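Long-range contact in tyrosinase (Aspergillus oryzae, PDB 6JU8), which probably uses a dinuclear copper centre to oxidise L-tyrosine and L-dopa to L-dopaquinone with molecular oxygen: residues Asp15-Trp29 / Lys143-Arg157. The protein carries 1 engineered substitution. Numbering follows the deposited sequence.
Sequences DPKHPLPIRKDIDDW and KQWRLPYWDFARFAR
Asp25 and Asp28 face Arg154 and Arg157 in a salt-bridge network where residues 15-29 enter a helix. Arg154, its CG anti to the backbone N (chi1 -176°) and its chain extended, is long enough to span both carboxylates: NH1 donates to Asp25 OD2 (3.1 Å), from above that carboxylate, and to Asp28 OD2 (3.1 Å), on its syn side. The bent chain of Arg157 lays its guanidinium against a face of Arg154's; Arg157 NH2 donates to Asp28 OD1 (3.0 Å), from above that carboxylate, and weakly to Asp25 OD1. The shared aspartates probably offset the like charges. Asp25 suits the N-cap: the same OD1 accepts from Asp27 N.

Beside it the backbones form a single bridge, Tyr149 N to Lys24 O and Ile26 N to Tyr149 O. Flat rings suit CH-pi contacts: Asp25 CA lies over Tyr149, 3.8 Å from its centroid, and Pro148 CG over Trp29's six-membered ring.

At the far end His18 offers a face to Lys143 CB, again CH-pi, and an in-plane acceptor, ND1, to which Gln144 NE2 donates a nearly straight hydrogen bond (2.8 Å, 174°). Pro21 CG and CD cover one face of the Arg146 guanidinium.

Residues 15-29 thus line the 143-157 loop of the central tyrosinase domain; helix 103-129 anchors Arg23 through Glu115, and helix 371-389, carrying copper ligand His376, packs on Ile26 and Tyr149.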
# COMPACT_ATOMS: atom_id res chain seq x y z
N ASP A 15 -9.38 -6.99 38.81
CA ASP A 15 -8.38 -6.59 39.78
C ASP A 15 -8.93 -5.41 40.58
O ASP A 15 -9.39 -4.47 39.94
CB ASP A 15 -7.08 -6.15 39.12
CG ASP A 15 -6.00 -5.92 40.17
OD1 ASP A 15 -4.97 -6.63 40.09
OD2 ASP A 15 -6.19 -5.09 41.08
N PRO A 16 -8.88 -5.52 41.90
CA PRO A 16 -9.53 -4.48 42.70
C PRO A 16 -8.95 -3.10 42.40
O PRO A 16 -9.59 -2.07 42.57
CB PRO A 16 -9.21 -4.91 44.14
N LYS A 17 -7.70 -3.12 41.95
CA LYS A 17 -6.94 -1.92 41.65
C LYS A 17 -7.34 -1.26 40.34
O LYS A 17 -6.91 -0.16 39.98
CB LYS A 17 -5.45 -2.30 41.62
N HIS A 18 -8.16 -1.94 39.55
CA HIS A 18 -8.46 -1.54 38.18
C HIS A 18 -9.94 -1.74 37.87
O HIS A 18 -10.34 -2.62 37.11
CB HIS A 18 -7.61 -2.37 37.22
CG HIS A 18 -6.13 -2.24 37.43
ND1 HIS A 18 -5.40 -1.23 36.86
CD2 HIS A 18 -5.23 -3.00 38.12
CE1 HIS A 18 -4.12 -1.36 37.19
NE2 HIS A 18 -3.99 -2.43 37.96
N PRO A 19 -10.81 -0.96 38.50
CA PRO A 19 -12.24 -1.11 38.27
C PRO A 19 -12.65 -0.71 36.85
O PRO A 19 -12.31 0.39 36.40
CB PRO A 19 -12.87 -0.14 39.27
CG PRO A 19 -11.76 0.82 39.61
CD PRO A 19 -10.48 0.05 39.52
N LEU A 20 -13.40 -1.58 36.20
CA LEU A 20 -13.93 -1.47 34.84
C LEU A 20 -13.12 -0.57 33.93
O LEU A 20 -13.56 0.51 33.53
CB LEU A 20 -15.39 -1.00 34.86
CG LEU A 20 -16.37 -1.96 35.54
CD1 LEU A 20 -17.72 -1.30 35.74
CD2 LEU A 20 -16.49 -3.25 34.72
N PRO A 21 -11.94 -1.02 33.53
CA PRO A 21 -11.13 -0.24 32.56
C PRO A 21 -11.85 -0.09 31.22
O PRO A 21 -12.69 -0.89 30.78
CB PRO A 21 -9.88 -1.11 32.42
CG PRO A 21 -9.81 -1.85 33.74
CD PRO A 21 -11.25 -2.26 33.95
N ILE A 22 -11.50 1.00 30.54
CA ILE A 22 -12.22 1.39 29.33
C ILE A 22 -11.47 1.03 28.06
O ILE A 22 -10.24 1.12 27.90
CB ILE A 22 -12.52 2.89 29.35
CG1 ILE A 22 -11.31 3.79 29.11
CG2 ILE A 22 -13.20 3.28 30.66
CD1 ILE A 22 -11.69 5.23 28.81
N ARG A 23 -12.26 0.60 27.07
CA ARG A 23 -11.84 0.45 25.68
C ARG A 23 -11.83 1.85 25.06
O ARG A 23 -12.92 2.45 24.96
CB ARG A 23 -12.81 -0.48 24.95
CG ARG A 23 -12.64 -1.95 25.35
CD ARG A 23 -13.73 -2.81 24.72
NE ARG A 23 -13.48 -4.24 25.00
CZ ARG A 23 -14.23 -5.21 24.47
NH1 ARG A 23 -15.24 -4.90 23.67
NH2 ARG A 23 -13.97 -6.48 24.75
N LYS A 24 -10.65 2.31 24.66
CA LYS A 24 -10.47 3.66 24.17
C LYS A 24 -10.54 3.75 22.66
O LYS A 24 -10.32 2.76 21.94
CB LYS A 24 -9.10 4.18 24.63
CG LYS A 24 -9.02 4.28 26.15
CD LYS A 24 -7.62 4.73 26.60
CE LYS A 24 -7.63 5.21 28.03
NZ LYS A 24 -6.26 5.62 28.45
N ASP A 25 -10.82 4.94 22.14
CA ASP A 25 -10.74 5.21 20.70
C ASP A 25 -9.29 5.02 20.27
O ASP A 25 -8.37 5.57 20.86
CB ASP A 25 -11.22 6.63 20.46
CG ASP A 25 -11.14 7.12 19.03
OD1 ASP A 25 -10.10 6.93 18.37
OD2 ASP A 25 -12.13 7.74 18.59
N ILE A 26 -9.08 4.17 19.28
CA ILE A 26 -7.70 3.80 18.97
C ILE A 26 -6.87 4.97 18.48
O ILE A 26 -5.65 4.94 18.66
CB ILE A 26 -7.68 2.65 17.94
CG1 ILE A 26 -6.27 2.05 17.89
CG2 ILE A 26 -8.20 3.11 16.58
CD1 ILE A 26 -6.11 0.79 17.10
N ASP A 27 -7.47 5.99 17.87
CA ASP A 27 -6.67 7.17 17.48
C ASP A 27 -6.32 7.96 18.73
O ASP A 27 -5.18 8.41 18.89
CB ASP A 27 -7.40 8.01 16.45
CG ASP A 27 -7.20 7.54 15.03
OD1 ASP A 27 -6.49 6.55 14.76
OD2 ASP A 27 -7.80 8.19 14.14
N ASP A 28 -7.30 8.17 19.63
CA ASP A 28 -7.00 8.86 20.88
C ASP A 28 -5.89 8.13 21.62
O ASP A 28 -4.94 8.73 22.15
CB ASP A 28 -8.21 8.97 21.80
CG ASP A 28 -9.33 9.86 21.29
OD1 ASP A 28 -9.11 10.61 20.32
OD2 ASP A 28 -10.44 9.77 21.87
N TRP A 29 -6.03 6.82 21.69
CA TRP A 29 -5.07 5.99 22.43
C TRP A 29 -3.69 6.07 21.80
O TRP A 29 -2.69 6.23 22.53
CB TRP A 29 -5.58 4.56 22.44
CG TRP A 29 -4.71 3.55 23.07
CD1 TRP A 29 -4.54 3.25 24.39
CD2 TRP A 29 -3.87 2.62 22.35
NE1 TRP A 29 -3.64 2.22 24.54
CE2 TRP A 29 -3.20 1.81 23.31
CE3 TRP A 29 -3.62 2.43 21.00
CZ2 TRP A 29 -2.31 0.82 22.92
CZ3 TRP A 29 -2.73 1.45 20.60
CH2 TRP A 29 -2.09 0.66 21.58
N LYS A 143 -3.04 -4.41 32.94
CA LYS A 143 -4.32 -4.56 33.63
C LYS A 143 -5.27 -3.42 33.31
O LYS A 143 -6.50 -3.57 33.41
CB LYS A 143 -4.07 -4.63 35.15
CG LYS A 143 -3.45 -5.96 35.56
CD LYS A 143 -3.12 -5.93 37.05
CE LYS A 143 -2.36 -7.20 37.43
NZ LYS A 143 -2.05 -7.21 38.89
N GLN A 144 -4.73 -2.28 32.89
CA GLN A 144 -5.57 -1.16 32.50
C GLN A 144 -5.94 -1.26 31.02
O GLN A 144 -6.96 -0.73 30.59
CB GLN A 144 -4.86 0.17 32.75
CG GLN A 144 -5.17 0.85 34.07
CD GLN A 144 -6.66 1.04 34.31
OE1 GLN A 144 -7.40 1.72 33.58
NE2 GLN A 144 -7.12 0.43 35.38
N TRP A 145 -5.12 -1.89 30.21
CA TRP A 145 -5.34 -1.98 28.78
C TRP A 145 -6.62 -2.72 28.43
O TRP A 145 -6.93 -3.75 29.04
CB TRP A 145 -4.18 -2.71 28.09
CG TRP A 145 -4.38 -2.86 26.61
CD1 TRP A 145 -4.04 -1.94 25.65
CD2 TRP A 145 -4.97 -3.98 25.95
NE1 TRP A 145 -4.38 -2.46 24.41
CE2 TRP A 145 -4.95 -3.69 24.57
CE3 TRP A 145 -5.51 -5.21 26.39
CZ2 TRP A 145 -5.45 -4.60 23.63
CZ3 TRP A 145 -6.01 -6.09 25.45
CH2 TRP A 145 -5.97 -5.77 24.09
N ARG A 146 -7.33 -2.20 27.43
CA ARG A 146 -8.47 -2.92 26.87
C ARG A 146 -8.39 -2.76 25.36
O ARG A 146 -7.68 -1.86 24.86
CB ARG A 146 -9.80 -2.38 27.40
CG ARG A 146 -10.02 -2.66 28.90
CD ARG A 146 -10.16 -4.16 29.12
NE ARG A 146 -10.50 -4.57 30.49
CZ ARG A 146 -9.63 -4.71 31.49
NH1 ARG A 146 -8.34 -4.42 31.29
NH2 ARG A 146 -10.04 -5.12 32.68
N LEU A 147 -9.08 -3.61 24.62
CA LEU A 147 -8.95 -3.53 23.16
C LEU A 147 -9.51 -2.19 22.68
O LEU A 147 -10.68 -1.89 22.90
CB LEU A 147 -9.74 -4.67 22.51
CG LEU A 147 -9.64 -4.73 20.97
CD1 LEU A 147 -8.23 -5.16 20.54
CD2 LEU A 147 -10.70 -5.64 20.38
N PRO A 148 -8.72 -1.38 22.00
CA PRO A 148 -9.28 -0.12 21.46
C PRO A 148 -10.31 -0.34 20.36
O PRO A 148 -10.34 -1.37 19.69
CB PRO A 148 -8.07 0.58 20.88
CG PRO A 148 -6.89 -0.06 21.55
CD PRO A 148 -7.29 -1.51 21.71
N TYR A 149 -11.18 0.67 20.18
CA TYR A 149 -12.18 0.63 19.12
C TYR A 149 -11.81 1.62 18.02
O TYR A 149 -11.25 2.69 18.28
CB TYR A 149 -13.61 0.85 19.65
CG TYR A 149 -13.87 2.23 20.20
CD1 TYR A 149 -14.32 3.26 19.38
CD2 TYR A 149 -13.67 2.49 21.56
CE1 TYR A 149 -14.57 4.52 19.88
CE2 TYR A 149 -13.90 3.77 22.07
CZ TYR A 149 -14.35 4.77 21.23
OH TYR A 149 -14.57 6.03 21.75
N TRP A 150 -12.20 1.26 16.79
CA TRP A 150 -12.11 2.21 15.68
C TRP A 150 -13.43 2.94 15.50
O TRP A 150 -14.44 2.33 15.13
CB TRP A 150 -11.74 1.48 14.39
CG TRP A 150 -11.86 2.35 13.17
CD1 TRP A 150 -11.44 3.64 13.03
CD2 TRP A 150 -12.44 1.94 11.92
NE1 TRP A 150 -11.74 4.07 11.75
CE2 TRP A 150 -12.35 3.06 11.06
CE3 TRP A 150 -13.04 0.76 11.46
CZ2 TRP A 150 -12.83 3.03 9.75
CZ3 TRP A 150 -13.52 0.74 10.16
CH2 TRP A 150 -13.42 1.87 9.32
N ASP A 151 -13.42 4.23 15.80
CA ASP A 151 -14.63 5.03 15.62
C ASP A 151 -14.78 5.43 14.16
O ASP A 151 -14.33 6.50 13.72
CB ASP A 151 -14.65 6.25 16.55
CG ASP A 151 -16.09 6.78 16.66
OD1 ASP A 151 -16.90 6.52 15.76
OD2 ASP A 151 -16.38 7.42 17.70
N PHE A 152 -15.40 4.54 13.39
CA PHE A 152 -15.55 4.75 11.95
C PHE A 152 -16.48 5.93 11.64
O PHE A 152 -16.53 6.38 10.48
CB PHE A 152 -15.99 3.48 11.22
CG PHE A 152 -17.26 2.84 11.75
CD1 PHE A 152 -18.49 3.47 11.61
CD2 PHE A 152 -17.22 1.61 12.40
CE1 PHE A 152 -19.65 2.87 12.11
CE2 PHE A 152 -18.36 0.97 12.87
CZ PHE A 152 -19.59 1.63 12.72
N ALA A 153 -17.23 6.43 12.62
CA ALA A 153 -18.20 7.50 12.41
C ALA A 153 -17.73 8.84 12.95
O ALA A 153 -18.47 9.83 12.82
CB ALA A 153 -19.53 7.10 13.02
N ARG A 154 -16.55 8.92 13.53
CA ARG A 154 -16.02 10.15 14.11
C ARG A 154 -14.99 10.76 13.16
O ARG A 154 -14.11 10.06 12.67
CB ARG A 154 -15.34 9.84 15.45
CG ARG A 154 -14.84 11.09 16.19
CD ARG A 154 -14.23 10.65 17.52
NE ARG A 154 -13.79 11.82 18.27
CZ ARG A 154 -12.91 11.77 19.27
NH1 ARG A 154 -12.35 10.64 19.63
NH2 ARG A 154 -12.58 12.89 19.89
N PHE A 155 -15.06 12.06 12.89
CA PHE A 155 -14.06 12.68 12.03
C PHE A 155 -12.70 12.58 12.70
O PHE A 155 -12.57 12.88 13.90
CB PHE A 155 -14.43 14.16 11.83
CG PHE A 155 -15.72 14.34 11.06
CD1 PHE A 155 -16.00 13.59 9.92
CD2 PHE A 155 -16.65 15.29 11.47
CE1 PHE A 155 -17.16 13.83 9.22
CE2 PHE A 155 -17.81 15.54 10.75
CZ PHE A 155 -18.07 14.80 9.61
N ALA A 156 -11.67 12.16 11.95
CA ALA A 156 -10.32 12.07 12.47
C ALA A 156 -9.79 13.44 12.88
O ALA A 156 -10.07 14.44 12.22
CB ALA A 156 -9.38 11.52 11.40
N ARG A 157 -9.02 13.51 13.96
CA ARG A 157 -8.57 14.83 14.41
C ARG A 157 -7.34 15.22 13.59
O ARG A 157 -6.63 14.36 13.05
CB ARG A 157 -8.28 14.77 15.90
CG ARG A 157 -9.51 14.90 16.79
CD ARG A 157 -10.50 13.77 16.60
NE ARG A 157 -10.05 12.52 17.21
CZ ARG A 157 -10.44 11.30 16.83
NH1 ARG A 157 -11.29 11.17 15.82
NH2 ARG A 157 -9.99 10.21 17.44
O HOH W 1 -7.94 1.37 29.26
O HOH W 2 -9.09 2.78 31.51
O HOH W 3 -8.15 0.90 24.75
O HOH W 4 -14.56 7.89 19.66
O HOH W 5 -10.91 5.66 15.96
O HOH W 6 -7.81 10.96 14.70